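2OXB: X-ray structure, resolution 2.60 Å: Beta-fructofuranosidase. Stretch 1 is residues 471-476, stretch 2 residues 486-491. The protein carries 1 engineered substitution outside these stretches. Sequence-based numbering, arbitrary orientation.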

# COMPACT_ATOMS: atom_id res chain seq x y z
N GLN A 471 -20.75 15.80 9.41
CA GLN A 471 -21.07 14.56 10.10
C GLN A 471 -19.84 14.22 10.91
O GLN A 471 -18.86 14.96 10.90
CB GLN A 471 -21.37 13.41 9.12
CG GLN A 471 -21.13 13.72 7.67
CD GLN A 471 -22.34 14.34 7.01
OE1 GLN A 471 -22.24 14.92 5.92
NE2 GLN A 471 -23.50 14.20 7.64
N PRO A 472 -19.87 13.11 11.66
CA PRO A 472 -18.70 12.73 12.46
C PRO A 472 -17.49 12.23 11.64
O PRO A 472 -17.64 11.66 10.55
CB PRO A 472 -19.27 11.65 13.40
CG PRO A 472 -20.40 11.06 12.59
CD PRO A 472 -21.04 12.28 12.00
N LEU A 473 -16.29 12.45 12.16
CA LEU A 473 -15.10 12.01 11.46
C LEU A 473 -14.58 10.69 12.00
O LEU A 473 -14.36 10.53 13.20
CB LEU A 473 -13.99 13.06 11.55
CG LEU A 473 -14.24 14.30 12.40
CD1 LEU A 473 -12.91 14.92 12.73
CD2 LEU A 473 -15.16 15.29 11.68
N SER A 474 -14.40 9.74 11.09
CA SER A 474 -13.89 8.42 11.41
C SER A 474 -12.37 8.43 11.37
O SER A 474 -11.76 9.34 10.79
CB SER A 474 -14.41 7.37 10.41
OG SER A 474 -15.80 7.16 10.54
N LEU A 475 -11.78 7.40 11.98
CA LEU A 475 -10.33 7.22 12.04
C LEU A 475 -10.06 5.87 12.67
O LEU A 475 -10.40 5.63 13.83
CB LEU A 475 -9.68 8.33 12.87
CG LEU A 475 -8.17 8.17 13.13
CD1 LEU A 475 -7.42 8.09 11.82
CD2 LEU A 475 -7.68 9.34 13.95
N ARG A 476 -9.47 4.97 11.91
CA ARG A 476 -9.19 3.65 12.42
C ARG A 476 -7.69 3.53 12.60
O ARG A 476 -6.94 4.25 11.96
CB ARG A 476 -9.70 2.60 11.45
CG ARG A 476 -9.49 1.19 11.92
CD ARG A 476 -10.21 0.25 11.01
NE ARG A 476 -9.71 -1.10 11.15
CZ ARG A 476 -10.04 -2.09 10.34
NH1 ARG A 476 -10.88 -1.88 9.34
NH2 ARG A 476 -9.50 -3.28 10.53
N SER A 486 -2.74 3.98 9.65
CA SER A 486 -3.81 4.93 9.92
C SER A 486 -4.84 4.97 8.80
O SER A 486 -4.50 4.86 7.62
CB SER A 486 -3.21 6.32 10.15
OG SER A 486 -2.12 6.27 11.05
N PHE A 487 -6.10 5.13 9.18
CA PHE A 487 -7.20 5.20 8.21
C PHE A 487 -8.22 6.27 8.61
O PHE A 487 -8.67 6.32 9.75
CB PHE A 487 -7.88 3.82 8.12
CG PHE A 487 -6.99 2.74 7.57
CD1 PHE A 487 -7.00 2.44 6.21
CD2 PHE A 487 -6.14 2.03 8.40
CE1 PHE A 487 -6.16 1.43 5.69
CE2 PHE A 487 -5.30 1.02 7.91
CZ PHE A 487 -5.31 0.72 6.55
N GLY A 488 -8.57 7.14 7.66
CA GLY A 488 -9.51 8.20 7.96
C GLY A 488 -10.66 8.22 6.98
O GLY A 488 -10.49 7.90 5.81
N GLY A 489 -11.83 8.59 7.46
CA GLY A 489 -12.99 8.63 6.59
C GLY A 489 -13.24 7.32 5.87
O GLY A 489 -13.55 7.32 4.68
N LYS A 490 -13.10 6.20 6.58
CA LYS A 490 -13.32 4.89 5.97
C LYS A 490 -12.30 4.59 4.88
O LYS A 490 -12.66 4.21 3.76
CB LYS A 490 -14.73 4.82 5.37
CG LYS A 490 -15.88 4.91 6.35
CD LYS A 490 -16.11 6.32 6.88
CE LYS A 490 -17.33 6.38 7.79
NZ LYS A 490 -17.53 7.73 8.41
N GLY A 491 -11.02 4.77 5.19
CA GLY A 491 -9.99 4.50 4.21
C GLY A 491 -9.66 5.67 3.30
O GLY A 491 -8.56 5.74 2.77

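The two stretches run antiparallel, with an angle of 162° between their strand directions, and together they bury 315 Å² of surface. Backbone hydrogen bonds carry much of the contact.

Stretch 1 enters with Gln471, which makes no contact with stretch 2. Pro472 is marginal; its carbonyl O lies 4.5 Å from Lys490 NZ. Leu473 begins the strand, but the end of its side chain leads away, so it adds nothing to this contact.

Ser474 joins stretch 2 through both backbone and side chain. Its CA-to-CB bond points toward stretch 2, and its OG accepts a hydrogen bond from Lys490 NZ at 2.8 Å. The CA-to-CB bond of Lys490 points away, yet its long side chain returns to reach the hydroxyl. Ser474 O also accepts a weak hydrogen bond from Gly489 N at 3.4 Å; the angle at the hydrogen is nearly straight, but the distance is long. Gly489 has a positive phi of 54°, which favours glycine, just as the chain leaves its strand.

Leu475 pairs with Gly488 at a non-hydrogen-bonded position, with the two CA atoms 4.3 Å apart. Its CA makes a close C-H...O contact with Phe487 O at 3.0 Å. The leucine side chain is buried, and Gly488 places no side chain beside it on that face.

Arg476 forms the hydrogen-bonded pair with Phe487. Arg476 N donates to Phe487 O at 2.7 Å, and Phe487 N donates to Arg476 O at 3.0 Å. Both side chains lie on the sheet face opposite Leu475, with Arg476 CB and Phe487 CB 4.0 Å apart. The phenylalanine ring then leads away. The arginine is extended, and its NE and NH2 are hydrogen-bonded elsewhere in the structure, which suits a charged group on a buried residue.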